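Local coordinates for prephenate dehydrogenase (PDB 2G5C), which probably catalyses the NAD-dependent oxidative decarboxylation of prephenate to 3-(4-hydroxyphenyl)pyruvate, a step of tyrosine biosynthesis, at residues 200-203 and 207-210; 187-192 and 232-237. All blocks are in the same frame, centred on the assembly; numbering follows the deposited sequence.

Contact 1 of 2, residues 200-203 and 207-210; sequences HMST and DLFK
Ser202, just past the end of helix 173-201, is bonded by the backbone N of Leu208 at the start of the 3-10 segment 208-210, and Asp207 forms an Asx turn; all three lie in the dimerization domain. The tight part is small. Ser202 OG accepts Leu208 N at 3.0 Å, with an N-H...O angle of 158°, and donates to the Leu198 carbonyl, tying the incoming chain to the last turn of the helix. With OG anti to the carbonyl carbon and beside the backbone N (chi1 -77°), the hydroxyl turns back to the helix end, where both partners meet it. The buried leucine lies close over the same hydroxyl, Leu208 CB standing 3.4 Å from Ser202 OG, while its CD1 branch reaches the helix end, 3.6 Å from Met201 C and 3.8 Å from Met201 CB (a selenomethionine). Val182 of the second subunit packs on both Met201 and Leu208. Toward Thr203 the contact loosens: this residue merely skims Asp207, Thr203 O lying 4.5 Å from Asp207 N. Asp207 uses OD2 in a salt bridge to Arg278 of the second subunit; OD1 accepts Phe209 N at 3.1 Å, the donor lying 48° out of the carboxylate plane.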
ATOM      1  N   HIS A 200      14.453  -1.274  12.730  1.00 20.33           N
ATOM      2  CA  HIS A 200      15.670  -0.573  13.133  1.00 22.07           C
ATOM      3  C   HIS A 200      15.533   0.880  13.583  1.00 20.12           C
ATOM      4  O   HIS A 200      16.426   1.401  14.255  1.00 20.07           O
ATOM      5  CB  HIS A 200      16.722  -0.690  12.028  1.00 26.70           C
ATOM      6  CG  HIS A 200      17.215  -2.090  11.831  1.00 30.31           C
ATOM      7  ND1 HIS A 200      16.526  -3.025  11.090  1.00 31.76           N
ATOM      8  CD2 HIS A 200      18.287  -2.737  12.349  1.00 32.55           C
ATOM      9  CE1 HIS A 200      17.149  -4.188  11.159  1.00 32.54           C
ATOM     10  NE2 HIS A 200      18.221  -4.041  11.919  1.00 33.81           N
HETATM   11  N   MSE A 201      14.432   1.544  13.239  1.00 16.65           N
HETATM   12  CA  MSE A 201      14.259   2.924  13.675  1.00 18.42           C
HETATM   13  C   MSE A 201      13.421   3.025  14.947  1.00 18.56           C
HETATM   14  O   MSE A 201      13.247   4.108  15.511  1.00 18.01           O
HETATM   15  CB  MSE A 201      13.684   3.782  12.539  1.00 19.99           C
HETATM   16  CG  MSE A 201      14.726   3.995  11.448  1.00 19.67           C
HETATM   17 SE   MSE A 201      14.368   5.390  10.176  1.00 31.06          SE
HETATM   18  CE  MSE A 201      14.818   6.945  11.242  1.00 21.57           C
ATOM     19  N   SER A 202      12.903   1.893  15.405  1.00 19.52           N
ATOM     20  CA  SER A 202      12.151   1.901  16.652  1.00 23.00           C
ATOM     21  C   SER A 202      13.204   2.118  17.738  1.00 26.05           C
ATOM     22  O   SER A 202      14.372   1.770  17.552  1.00 26.63           O
ATOM     23  CB  SER A 202      11.443   0.566  16.881  1.00 21.90           C
ATOM     24  OG  SER A 202      10.278   0.450  16.087  1.00 23.23           O
ATOM     25  N   THR A 203      12.808   2.698  18.861  1.00 29.87           N
ATOM     26  CA  THR A 203      13.758   2.935  19.943  1.00 33.29           C
ATOM     27  C   THR A 203      13.175   2.479  21.273  1.00 35.06           C
ATOM     28  O   THR A 203      12.035   2.014  21.335  1.00 35.84           O
ATOM     29  CB  THR A 203      14.122   4.434  20.064  1.00 33.34           C
ATOM     30  OG1 THR A 203      12.966   5.177  20.475  1.00 33.77           O
ATOM     31  CG2 THR A 203      14.638   4.969  18.731  1.00 35.23           C
ATOM     32  N   ASP A 207       7.802   1.886  19.923  1.00 23.29           N
ATOM     33  CA  ASP A 207       7.669   0.748  19.020  1.00 22.14           C
ATOM     34  C   ASP A 207       6.862   1.300  17.847  1.00 21.83           C
ATOM     35  O   ASP A 207       5.644   1.488  17.954  1.00 23.10           O
ATOM     36  CB  ASP A 207       6.895  -0.382  19.710  1.00 22.84           C
ATOM     37  CG  ASP A 207       6.618  -1.555  18.789  1.00 23.80           C
ATOM     38  OD1 ASP A 207       6.970  -1.488  17.591  1.00 21.90           O
ATOM     39  OD2 ASP A 207       6.041  -2.556  19.266  1.00 26.90           O
ATOM     40  N   LEU A 208       7.544   1.566  16.736  1.00 19.84           N
ATOM     41  CA  LEU A 208       6.904   2.144  15.556  1.00 19.70           C
ATOM     42  C   LEU A 208       5.742   1.344  14.956  1.00 18.83           C
ATOM     43  O   LEU A 208       4.873   1.912  14.292  1.00 19.66           O
ATOM     44  CB  LEU A 208       7.963   2.432  14.482  1.00 16.60           C
ATOM     45  CG  LEU A 208       9.039   3.449  14.893  1.00 17.24           C
ATOM     46  CD1 LEU A 208      10.038   3.638  13.756  1.00 17.61           C
ATOM     47  CD2 LEU A 208       8.393   4.785  15.255  1.00 18.62           C
ATOM     48  N   PHE A 209       5.705   0.036  15.196  1.00 20.52           N
ATOM     49  CA  PHE A 209       4.623  -0.773  14.643  1.00 20.99           C
ATOM     50  C   PHE A 209       3.267  -0.476  15.283  1.00 21.38           C
ATOM     51  O   PHE A 209       2.226  -0.898  14.779  1.00 20.77           O
ATOM     52  CB  PHE A 209       4.958  -2.268  14.760  1.00 23.20           C
ATOM     53  CG  PHE A 209       6.041  -2.713  13.816  1.00 23.63           C
ATOM     54  CD1 PHE A 209       7.346  -2.899  14.265  1.00 23.65           C
ATOM     55  CD2 PHE A 209       5.765  -2.898  12.462  1.00 23.39           C
ATOM     56  CE1 PHE A 209       8.361  -3.262  13.372  1.00 25.92           C
ATOM     57  CE2 PHE A 209       6.772  -3.260  11.560  1.00 22.84           C
ATOM     58  CZ  PHE A 209       8.071  -3.442  12.017  1.00 23.61           C
ATOM     59  N   LYS A 210       3.285   0.267  16.384  1.00 23.54           N
ATOM     60  CA  LYS A 210       2.056   0.626  17.078  1.00 26.23           C
ATOM     61  C   LYS A 210       1.306   1.773  16.399  1.00 26.82           C
ATOM     62  O   LYS A 210       0.233   2.159  16.854  1.00 27.09           O
ATOM     63  CB  LYS A 210       2.358   1.013  18.530  1.00 27.51           C
ATOM     64  CG  LYS A 210       2.794  -0.155  19.404  1.00 31.30           C
ATOM     65  CD  LYS A 210       2.867   0.241  20.868  1.00 34.62           C
ATOM     66  CE  LYS A 210       3.141  -0.981  21.742  1.00 38.78           C
ATOM     67  NZ  LYS A 210       3.226  -0.637  23.188  1.00 41.17           N
TER

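Contact 2 of 2, residues 187-192 and 232-237; sequences PHAVAF and DIFLEN
Phe234 and Phe192 share a first torsion, CG anti to the carbonyl carbon and beside the backbone N (chi1 -68° and -73°), which sends each ring into the interface between helices 227-236 and 173-201. The phenylalanine of helix 227-236 spans most of the distance: the CA atoms of Ala189 and Phe234 are 8.5 Å apart, yet Phe234 CZ lies 3.8 Å from both CA and CB of Ala189. Because the alanine ends at CB, the ring tip can come down to the backbone of the helix. Alongside it, Phe192 CD2 meets Phe234 CE2 at 4.0 Å, at the edge of the Phe234 ring and near its plane, and Phe192 CE2 stands equally far from Phe234 CZ. All three residues are buried, and no hydrogen bond spans the segments. Replacing Phe234 by an alanine would probably open a gap beside Ala189 and leave the Phe192 ring without its neighbour at CD2 and CE2. Val241 of helix 238-260 also packs on Phe234, while Trp230 stacks on His188 and meets Phe192 edge-to-face; Val274 of the second subunit touches Phe192 too. The contact thus joins helices 173-201 and 227-236 through apolar and aromatic side chains within the helical dimerization domain of the prephenate dehydrogenase family.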
ATOM      1  N   PRO A 187       7.537  -2.967  -5.746  1.00 17.27           N
ATOM      2  CA  PRO A 187       6.628  -2.576  -4.663  1.00 18.98           C
ATOM      3  C   PRO A 187       6.749  -3.507  -3.461  1.00 19.60           C
ATOM      4  O   PRO A 187       6.677  -3.068  -2.313  1.00 18.46           O
ATOM      5  CB  PRO A 187       5.254  -2.662  -5.323  1.00 21.52           C
ATOM      6  CG  PRO A 187       5.543  -2.269  -6.729  1.00 18.22           C
ATOM      7  CD  PRO A 187       6.821  -3.015  -7.034  1.00 17.91           C
ATOM      8  N   HIS A 188       6.932  -4.799  -3.720  1.00 19.73           N
ATOM      9  CA  HIS A 188       7.077  -5.750  -2.625  1.00 19.51           C
ATOM     10  C   HIS A 188       8.425  -5.555  -1.938  1.00 18.46           C
ATOM     11  O   HIS A 188       8.501  -5.524  -0.711  1.00 20.06           O
ATOM     12  CB  HIS A 188       6.915  -7.195  -3.131  1.00 20.30           C
ATOM     13  CG  HIS A 188       5.486  -7.617  -3.291  1.00 22.43           C
ATOM     14  ND1 HIS A 188       4.686  -7.175  -4.323  1.00 23.96           N
ATOM     15  CD2 HIS A 188       4.697  -8.403  -2.516  1.00 23.41           C
ATOM     16  CE1 HIS A 188       3.467  -7.668  -4.180  1.00 22.76           C
ATOM     17  NE2 HIS A 188       3.447  -8.416  -3.091  1.00 24.63           N
ATOM     18  N   ALA A 189       9.487  -5.403  -2.724  1.00 17.14           N
ATOM     19  CA  ALA A 189      10.817  -5.182  -2.164  1.00 16.11           C
ATOM     20  C   ALA A 189      10.789  -3.950  -1.258  1.00 18.02           C
ATOM     21  O   ALA A 189      11.389  -3.930  -0.178  1.00 16.08           O
ATOM     22  CB  ALA A 189      11.824  -4.982  -3.282  1.00 13.98           C
ATOM     23  N   VAL A 190      10.085  -2.917  -1.709  1.00 16.22           N
ATOM     24  CA  VAL A 190       9.964  -1.681  -0.945  1.00 18.01           C
ATOM     25  C   VAL A 190       9.272  -1.912   0.401  1.00 16.40           C
ATOM     26  O   VAL A 190       9.704  -1.387   1.426  1.00 17.48           O
ATOM     27  CB  VAL A 190       9.188  -0.613  -1.767  1.00 17.10           C
ATOM     28  CG1 VAL A 190       8.644   0.466  -0.855  1.00 20.44           C
ATOM     29  CG2 VAL A 190      10.125   0.003  -2.797  1.00 18.55           C
ATOM     30  N   ALA A 191       8.203  -2.703   0.395  1.00 15.61           N
ATOM     31  CA  ALA A 191       7.463  -2.995   1.623  1.00 15.36           C
ATOM     32  C   ALA A 191       8.334  -3.786   2.602  1.00 15.54           C
ATOM     33  O   ALA A 191       8.343  -3.512   3.807  1.00 15.73           O
ATOM     34  CB  ALA A 191       6.202  -3.778   1.299  1.00 14.42           C
ATOM     35  N   PHE A 192       9.053  -4.779   2.093  1.00 15.37           N
ATOM     36  CA  PHE A 192       9.936  -5.567   2.956  1.00 16.06           C
ATOM     37  C   PHE A 192      10.944  -4.622   3.610  1.00 15.44           C
ATOM     38  O   PHE A 192      11.231  -4.729   4.804  1.00 15.54           O
ATOM     39  CB  PHE A 192      10.682  -6.630   2.140  1.00 15.17           C
ATOM     40  CG  PHE A 192       9.825  -7.787   1.708  1.00 16.75           C
ATOM     41  CD1 PHE A 192       9.173  -8.581   2.649  1.00 18.40           C
ATOM     42  CD2 PHE A 192       9.685  -8.105   0.356  1.00 18.41           C
ATOM     43  CE1 PHE A 192       8.392  -9.682   2.249  1.00 19.85           C
ATOM     44  CE2 PHE A 192       8.909  -9.201  -0.056  1.00 21.09           C
ATOM     45  CZ  PHE A 192       8.261  -9.991   0.893  1.00 19.66           C
ATOM     46  N   ASP A 232      12.540 -16.485  -4.105  1.00 25.88           N
ATOM     47  CA  ASP A 232      12.702 -17.116  -5.408  1.00 26.01           C
ATOM     48  C   ASP A 232      12.483 -16.101  -6.525  1.00 24.42           C
ATOM     49  O   ASP A 232      13.230 -16.069  -7.494  1.00 24.57           O
ATOM     50  CB  ASP A 232      11.730 -18.292  -5.558  1.00 27.77           C
ATOM     51  CG  ASP A 232      11.968 -19.384  -4.520  1.00 29.92           C
ATOM     52  OD1 ASP A 232      13.129 -19.565  -4.103  1.00 30.04           O
ATOM     53  OD2 ASP A 232      11.000 -20.071  -4.129  1.00 30.99           O
ATOM     54  N   ILE A 233      11.463 -15.265  -6.378  1.00 23.29           N
ATOM     55  CA  ILE A 233      11.186 -14.257  -7.386  1.00 22.56           C
ATOM     56  C   ILE A 233      12.359 -13.291  -7.494  1.00 22.19           C
ATOM     57  O   ILE A 233      12.805 -12.979  -8.591  1.00 22.50           O
ATOM     58  CB  ILE A 233       9.891 -13.481  -7.054  1.00 21.93           C
ATOM     59  CG1 ILE A 233       8.688 -14.420  -7.179  1.00 23.56           C
ATOM     60  CG2 ILE A 233       9.742 -12.280  -7.978  1.00 22.32           C
ATOM     61  CD1 ILE A 233       7.355 -13.775  -6.830  1.00 22.26           C
ATOM     62  N   PHE A 234      12.868 -12.825  -6.356  1.00 23.39           N
ATOM     63  CA  PHE A 234      13.991 -11.895  -6.365  1.00 25.09           C
ATOM     64  C   PHE A 234      15.232 -12.524  -6.992  1.00 25.85           C
ATOM     65  O   PHE A 234      16.049 -11.826  -7.592  1.00 26.20           O
ATOM     66  CB  PHE A 234      14.301 -11.393  -4.944  1.00 24.07           C
ATOM     67  CG  PHE A 234      13.230 -10.505  -4.361  1.00 23.76           C
ATOM     68  CD1 PHE A 234      12.453  -9.690  -5.185  1.00 21.74           C
ATOM     69  CD2 PHE A 234      13.020 -10.452  -2.986  1.00 21.99           C
ATOM     70  CE1 PHE A 234      11.485  -8.838  -4.649  1.00 20.95           C
ATOM     71  CE2 PHE A 234      12.054  -9.601  -2.438  1.00 19.42           C
ATOM     72  CZ  PHE A 234      11.284  -8.793  -3.272  1.00 20.74           C
ATOM     73  N   LEU A 235      15.373 -13.841  -6.863  1.00 27.22           N
ATOM     74  CA  LEU A 235      16.509 -14.536  -7.464  1.00 29.25           C
ATOM     75  C   LEU A 235      16.275 -14.716  -8.962  1.00 29.11           C
ATOM     76  O   LEU A 235      17.126 -14.375  -9.781  1.00 29.83           O
ATOM     77  CB  LEU A 235      16.708 -15.926  -6.843  1.00 30.97           C
ATOM     78  CG  LEU A 235      17.662 -16.836  -7.641  1.00 34.57           C
ATOM     79  CD1 LEU A 235      19.085 -16.296  -7.565  1.00 33.12           C
ATOM     80  CD2 LEU A 235      17.609 -18.258  -7.103  1.00 34.83           C
ATOM     81  N   GLU A 236      15.111 -15.257  -9.305  1.00 27.49           N
ATOM     82  CA  GLU A 236      14.751 -15.519 -10.695  1.00 29.12           C
ATOM     83  C   GLU A 236      14.726 -14.266 -11.575  1.00 26.91           C
ATOM     84  O   GLU A 236      15.067 -14.330 -12.756  1.00 25.13           O
ATOM     85  CB  GLU A 236      13.385 -16.204 -10.746  1.00 33.47           C
ATOM     86  CG  GLU A 236      13.004 -16.812 -12.094  1.00 40.15           C
ATOM     87  CD  GLU A 236      13.759 -18.097 -12.401  1.00 44.51           C
ATOM     88  OE1 GLU A 236      14.139 -18.807 -11.441  1.00 46.04           O
ATOM     89  OE2 GLU A 236      13.954 -18.406 -13.600  1.00 44.52           O
ATOM     90  N   ASN A 237      14.328 -13.132 -11.002  1.00 23.20           N
ATOM     91  CA  ASN A 237      14.250 -11.885 -11.764  1.00 24.38           C
ATOM     92  C   ASN A 237      15.258 -10.865 -11.244  1.00 24.46           C
ATOM     93  O   ASN A 237      15.021  -9.658 -11.304  1.00 22.77           O
ATOM     94  CB  ASN A 237      12.834 -11.306 -11.661  1.00 22.43           C
ATOM     95  CG  ASN A 237      12.475 -10.412 -12.842  1.00 24.32           C
ATOM     96  OD1 ASN A 237      11.536  -9.614 -12.769  1.00 25.10           O
ATOM     97  ND2 ASN A 237      13.204 -10.558 -13.939  1.00 19.45           N
TER

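How the contacts relate
Helix 173-201 carries one segment of each contact: contact 2 uses its middle and contact 1 its C-terminal end, with contact centres about 23 Å apart and nearest atoms about 8 Å apart. Along the chain, contact 1 is nested inside the loop that contact 2 closes. Contact 2 is buried; its Phe234 side chain is about 12 Å from the bound NAD, and its Phe192 side chain about 8 Å from that of Met229, which binds NAD in this protein though not in this chain here. Contact 1 lies at the surface, its centre about 32 Å from that of the chain and away from the cofactor-binding residues. Both reach the second subunit.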